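PDB 3HSI: phosphatidylserine synthase from Haemophilus influenzae, which is a member of the phospholipase D superfamily, with PLD-type sequence motifs in both halves of its chain. Local coordinates for residues C[62-67]-C[159-164]; C[221-226]-C[250-255]. All coordinates share one frame; numbering follows the deposited sequence.

Contact 1: C[62-67]-C[159-164]; sequences KDEAGQ and INNVYL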
loop_
_atom_site.group_PDB
_atom_site.type_symbol
_atom_site.label_atom_id
_atom_site.label_comp_id
_atom_site.label_asym_id
_atom_site.label_seq_id
_atom_site.Cartn_x
_atom_site.Cartn_y
_atom_site.Cartn_z
ATOM N N LYS C 62 2.365 -28.097 -6.095
ATOM C CA LYS C 62 2.900 -29.451 -6.025
ATOM C C LYS C 62 1.879 -30.615 -5.897
ATOM O O LYS C 62 2.288 -31.739 -5.636
ATOM C CB LYS C 62 3.864 -29.537 -4.844
ATOM C CG LYS C 62 3.228 -29.086 -3.537
ATOM C CD LYS C 62 4.137 -29.304 -2.335
ATOM C CE LYS C 62 3.262 -29.337 -1.060
ATOM N NZ LYS C 62 3.992 -29.859 0.125
ATOM N N ASP C 63 0.583 -30.382 -6.032
ATOM C CA ASP C 63 -0.371 -31.464 -5.782
ATOM C C ASP C 63 -0.457 -32.388 -7.012
ATOM O O ASP C 63 0.399 -32.326 -7.894
ATOM C CB ASP C 63 -1.730 -30.881 -5.380
ATOM C CG ASP C 63 -2.304 -29.945 -6.451
ATOM O OD1 ASP C 63 -1.847 -30.037 -7.618
ATOM O OD2 ASP C 63 -3.226 -29.148 -6.139
ATOM N N GLU C 64 -1.477 -33.243 -7.077
ATOM C CA GLU C 64 -1.528 -34.284 -8.134
ATOM C C GLU C 64 -1.728 -33.752 -9.545
ATOM O O GLU C 64 -1.170 -34.299 -10.495
ATOM C CB GLU C 64 -2.593 -35.335 -7.833
ATOM C CG GLU C 64 -2.275 -36.161 -6.623
ATOM C CD GLU C 64 -2.908 -35.617 -5.332
ATOM O OE1 GLU C 64 -3.097 -34.386 -5.168
ATOM O OE2 GLU C 64 -3.216 -36.454 -4.459
ATOM N N ALA C 65 -2.555 -32.723 -9.681
ATOM C CA ALA C 65 -2.728 -32.036 -10.969
ATOM C C ALA C 65 -1.416 -31.333 -11.405
ATOM O O ALA C 65 -0.972 -31.472 -12.558
ATOM C CB ALA C 65 -3.906 -31.046 -10.908
ATOM N N GLY C 66 -0.786 -30.611 -10.476
ATOM C CA GLY C 66 0.517 -29.979 -10.751
ATOM C C GLY C 66 1.521 -30.971 -11.311
ATOM O O GLY C 66 2.254 -30.658 -12.256
ATOM N N GLN C 67 1.536 -32.171 -10.727
ATOM C CA GLN C 67 2.471 -33.205 -11.060
ATOM C C GLN C 67 2.176 -33.794 -12.434
ATOM O O GLN C 67 3.098 -34.052 -13.209
ATOM C CB GLN C 67 2.437 -34.318 -10.000
ATOM C CG GLN C 67 3.421 -35.479 -10.256
ATOM C CD GLN C 67 4.884 -35.077 -10.037
ATOM O OE1 GLN C 67 5.287 -34.739 -8.919
ATOM N NE2 GLN C 67 5.681 -35.082 -11.118
ATOM N N ILE C 159 -2.448 -23.600 -11.600
ATOM C CA ILE C 159 -2.329 -25.051 -11.754
ATOM C C ILE C 159 -2.373 -25.670 -10.365
ATOM O O ILE C 159 -1.415 -25.569 -9.602
ATOM C CB ILE C 159 -1.011 -25.497 -12.473
ATOM C CG1 ILE C 159 -0.805 -24.746 -13.790
ATOM C CG2 ILE C 159 -0.973 -27.024 -12.697
ATOM C CD1 ILE C 159 -1.676 -25.243 -14.924
ATOM N N ASN C 160 -3.510 -26.277 -10.042
ATOM C CA ASN C 160 -3.654 -27.153 -8.861
ATOM C C ASN C 160 -4.877 -28.055 -9.088
ATOM O O ASN C 160 -5.538 -27.925 -10.118
ATOM C CB ASN C 160 -3.774 -26.337 -7.554
ATOM C CG ASN C 160 -5.065 -25.586 -7.463
ATOM O OD1 ASN C 160 -5.946 -25.756 -8.299
ATOM N ND2 ASN C 160 -5.198 -24.742 -6.437
ATOM N N ASN C 161 -5.185 -28.926 -8.131
ATOM C CA ASN C 161 -6.330 -29.850 -8.241
ATOM C C ASN C 161 -7.679 -29.204 -8.562
ATOM O O ASN C 161 -8.402 -29.649 -9.470
ATOM C CB ASN C 161 -6.471 -30.704 -6.961
ATOM C CG ASN C 161 -5.326 -31.695 -6.775
ATOM O OD1 ASN C 161 -4.643 -32.076 -7.726
ATOM N ND2 ASN C 161 -5.100 -32.100 -5.532
ATOM N N VAL C 162 -8.055 -28.184 -7.796
ATOM C CA VAL C 162 -9.380 -27.609 -8.012
ATOM C C VAL C 162 -9.555 -26.907 -9.367
ATOM O O VAL C 162 -10.544 -27.144 -10.052
ATOM C CB VAL C 162 -9.964 -26.832 -6.766
ATOM C CG1 VAL C 162 -10.253 -27.840 -5.648
ATOM C CG2 VAL C 162 -9.037 -25.704 -6.285
ATOM N N TYR C 163 -8.549 -26.147 -9.805
ATOM C CA TYR C 163 -8.651 -25.458 -11.095
ATOM C C TYR C 163 -8.724 -26.426 -12.276
ATOM O O TYR C 163 -9.298 -26.091 -13.326
ATOM C CB TYR C 163 -7.479 -24.479 -11.310
ATOM C CG TYR C 163 -7.578 -23.156 -10.562
ATOM C CD1 TYR C 163 -6.643 -22.808 -9.590
ATOM C CD2 TYR C 163 -8.598 -22.250 -10.849
ATOM C CE1 TYR C 163 -6.730 -21.579 -8.904
ATOM C CE2 TYR C 163 -8.702 -21.033 -10.181
ATOM C CZ TYR C 163 -7.754 -20.690 -9.220
ATOM O OH TYR C 163 -7.880 -19.473 -8.566
ATOM N N LEU C 164 -8.148 -27.613 -12.125
ATOM C CA LEU C 164 -8.160 -28.599 -13.207
ATOM C C LEU C 164 -9.154 -29.756 -12.987
ATOM O O LEU C 164 -9.183 -30.734 -13.768
ATOM C CB LEU C 164 -6.739 -29.135 -13.411
ATOM C CG LEU C 164 -5.815 -28.293 -14.311
ATOM C CD1 LEU C 164 -5.833 -26.840 -13.946
ATOM C CD2 LEU C 164 -4.406 -28.797 -14.227
#
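D63 and N161 meet tip to tip where helix 64-79 begins, their carboxylate and amide planes stacked and only 7° apart. D63 holds the N-cap position. Its CG lies between the backbone N and the carbonyl carbon (chi1 58°), so D63 OD1 turns back to accept from G66 N at 3.1 Å. That leaves D63 OD2 for the loop: N161 N donates to it at 2.8 Å, nearly straight but from above the carboxylate plane. Asparagine suits the facing position because its amide both accepts and donates. N161 OD1 takes A65 N at 2.9 Å, almost along the C=O axis, so two amides of the first helical turn find side-chain acceptors, one from each segment.

The buried side is tightly packed as well. The small A65 lets the loop come near, A65 CB lying 3.6 Å from N160 O and 4.0 Å from L164 CD2. I159 CG2 rests 3.8 Å from G66 CA.

The outer side is looser. E64 is exposed, and its chain bends at chi2 to bring E64 OE1 within 3.1 Å of N161 ND2, a single hydrogen bond on the solvent side. Within the loop, N160 OD1 accepts from Y163 N, an Asx motif, while the Y163 ring meets H364. The arrangement is a helix N-cap with a second acceptor supplied by the closing loop of a phospholipase D active-site motif.

Contact 2: C[221-226]-C[250-255]; sequences AYRKDL and FGLGAS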
loop_
_atom_site.group_PDB
_atom_site.type_symbol
_atom_site.label_atom_id
_atom_site.label_comp_id
_atom_site.label_asym_id
_atom_site.label_seq_id
_atom_site.Cartn_x
_atom_site.Cartn_y
_atom_site.Cartn_z
ATOM N N ALA C 221 13.407 -1.450 -8.023
ATOM C CA ALA C 221 13.721 -0.976 -9.377
ATOM C C ALA C 221 12.974 -1.753 -10.484
ATOM O O ALA C 221 12.561 -1.197 -11.500
ATOM C CB ALA C 221 15.237 -1.036 -9.627
ATOM N N TYR C 222 12.801 -3.041 -10.295
ATOM C CA TYR C 222 12.083 -3.824 -11.307
ATOM C C TYR C 222 10.613 -3.434 -11.388
ATOM O O TYR C 222 10.073 -3.338 -12.471
ATOM C CB TYR C 222 12.170 -5.283 -10.959
ATOM C CG TYR C 222 11.298 -6.215 -11.737
ATOM C CD1 TYR C 222 11.554 -6.490 -13.070
ATOM C CD2 TYR C 222 10.253 -6.909 -11.099
ATOM C CE1 TYR C 222 10.759 -7.423 -13.777
ATOM C CE2 TYR C 222 9.481 -7.835 -11.775
ATOM C CZ TYR C 222 9.742 -8.100 -13.111
ATOM O OH TYR C 222 8.968 -9.026 -13.784
ATOM N N ARG C 223 9.979 -3.240 -10.231
ATOM C CA ARG C 223 8.545 -2.938 -10.183
ATOM C C ARG C 223 8.357 -1.599 -10.861
ATOM O O ARG C 223 7.521 -1.451 -11.746
ATOM C CB ARG C 223 8.033 -2.862 -8.726
ATOM C CG ARG C 223 6.582 -2.432 -8.580
ATOM C CD ARG C 223 6.158 -2.319 -7.083
ATOM N NE ARG C 223 4.830 -1.706 -6.966
ATOM C CZ ARG C 223 3.673 -2.358 -7.017
ATOM N NH1 ARG C 223 3.624 -3.670 -7.172
ATOM N NH2 ARG C 223 2.550 -1.676 -6.954
ATOM N N LYS C 224 9.162 -0.629 -10.439
ATOM C CA LYS C 224 9.080 0.717 -10.973
ATOM C C LYS C 224 9.254 0.745 -12.494
ATOM O O LYS C 224 8.511 1.416 -13.200
ATOM C CB LYS C 224 10.104 1.603 -10.290
ATOM C CG LYS C 224 9.747 3.067 -10.349
ATOM C CD LYS C 224 10.531 3.787 -9.290
ATOM C CE LYS C 224 10.895 5.173 -9.718
ATOM N NZ LYS C 224 12.046 5.080 -10.627
ATOM N N ASP C 225 10.217 -0.011 -12.990
ATOM C CA ASP C 225 10.460 -0.068 -14.422
ATOM C C ASP C 225 9.299 -0.732 -15.163
ATOM O O ASP C 225 8.844 -0.226 -16.175
ATOM C CB ASP C 225 11.796 -0.783 -14.721
ATOM C CG ASP C 225 12.214 -0.671 -16.187
ATOM O OD1 ASP C 225 12.104 0.417 -16.784
ATOM O OD2 ASP C 225 12.677 -1.666 -16.760
ATOM N N LEU C 226 8.812 -1.850 -14.646
ATOM C CA LEU C 226 7.722 -2.575 -15.295
ATOM C C LEU C 226 6.412 -1.764 -15.292
ATOM O O LEU C 226 5.699 -1.703 -16.301
ATOM C CB LEU C 226 7.537 -3.914 -14.605
ATOM C CG LEU C 226 6.536 -4.898 -15.219
ATOM C CD1 LEU C 226 6.949 -5.328 -16.614
ATOM C CD2 LEU C 226 6.426 -6.072 -14.300
ATOM N N PHE C 250 -1.759 -4.395 -20.545
ATOM C CA PHE C 250 -1.004 -4.641 -19.304
ATOM C C PHE C 250 -1.209 -3.498 -18.300
ATOM O O PHE C 250 -1.352 -2.352 -18.671
ATOM C CB PHE C 250 0.501 -4.865 -19.590
ATOM C CG PHE C 250 1.357 -4.977 -18.336
ATOM C CD1 PHE C 250 1.315 -6.127 -17.544
ATOM C CD2 PHE C 250 2.164 -3.914 -17.932
ATOM C CE1 PHE C 250 2.069 -6.233 -16.397
ATOM C CE2 PHE C 250 2.927 -4.002 -16.781
ATOM C CZ PHE C 250 2.880 -5.157 -16.002
ATOM N N GLY C 251 -1.225 -3.808 -17.026
ATOM C CA GLY C 251 -1.274 -2.753 -16.021
ATOM C C GLY C 251 -0.600 -3.193 -14.756
ATOM O O GLY C 251 -0.737 -4.354 -14.335
ATOM N N LEU C 252 0.135 -2.265 -14.156
ATOM C CA LEU C 252 0.645 -2.448 -12.815
ATOM C C LEU C 252 0.738 -1.097 -12.135
ATOM O O LEU C 252 1.413 -0.232 -12.634
ATOM C CB LEU C 252 2.044 -3.132 -12.856
ATOM C CG LEU C 252 2.901 -3.159 -11.578
ATOM C CD1 LEU C 252 2.195 -3.876 -10.451
ATOM C CD2 LEU C 252 4.324 -3.766 -11.821
ATOM N N GLY C 253 0.103 -0.939 -10.971
ATOM C CA GLY C 253 0.225 0.299 -10.207
ATOM C C GLY C 253 -0.884 1.270 -10.563
ATOM O O GLY C 253 -1.615 1.072 -11.523
ATOM N N ALA C 254 -1.024 2.313 -9.763
ATOM C CA ALA C 254 -2.165 3.233 -9.858
ATOM C C ALA C 254 -2.056 4.269 -10.990
ATOM O O ALA C 254 -3.048 4.637 -11.542
ATOM C CB ALA C 254 -2.393 3.933 -8.487
ATOM N N SER C 255 -0.867 4.737 -11.352
ATOM C CA SER C 255 -0.755 5.785 -12.386
ATOM C C SER C 255 -0.402 5.184 -13.728
ATOM O O SER C 255 0.392 4.243 -13.792
ATOM C CB SER C 255 0.312 6.875 -11.982
#
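NH1 of R223 is the best-held polar atom here, gripped by two hydrogen bonds to the backbone carbonyls of I132 and L389; NH2 adds a weak one to R388 O. Arginine suits the place because it can span the gap from the helix to these carbonyls: CG is anti to the backbone N (chi1 175°) and the chain runs extended from there to NE. Its planar end also offers an apolar partner a surface. L252 lies over one face of the guanidinium, with L252 CD1 3.6 Å from R223 NH1, while G253 CA approaches obliquely.

The other branch of L252 turns to the helix, L252 CD2 standing 4.0 Å from L226 CD2, so one leucine serves both the aliphatic and the charged neighbour. This is helix-on-sheet packing of an alpha/beta protein: helix 216-229 lies against the end of strand 245-252, the two local axes 9.7 Å apart and their directions at 136°. Residues F250 and L252, two apart on the strand, both point toward the helix, with G251 between them; G251 is bonded through its backbone to E392 of the neighbouring strand.

F250 and L226 cross at about a right angle. The tip of the ring, F250 CZ, reaches 3.7 Å from L226 CG, and L226 O sits at the ring edge, 3.6 Å from F250 CE2. The ring of F190 meets F250 as well, while L226 also touches Y194 and L195 of helix 181-195. Beyond L252 the chain turns at G253, whose positive phi of 92° suits glycine, since a CB would jam against the preceding carbonyl O. Further along, A254 packs on R220 of the second subunit, and K224 of the helix packs on S255 of that same subunit.

Contact 1 and contact 2 follow one another along the chain and do not touch: their centres are 30 Å apart and their nearest atoms about 18 Å. Both lie off the middle of the chain, their centres about 17 and 18 Å from its centre. The loop 159-164 of contact 1 lies at the end of the PLD active-site motif of the first half, and through Y163 it reaches H364, which by sequence heads the corresponding HxK motif of the second. Contact 2 is structural packing, joining a helix to the sheet that holds strand 391-398. That strand pairs with both 245-252 and 141-142.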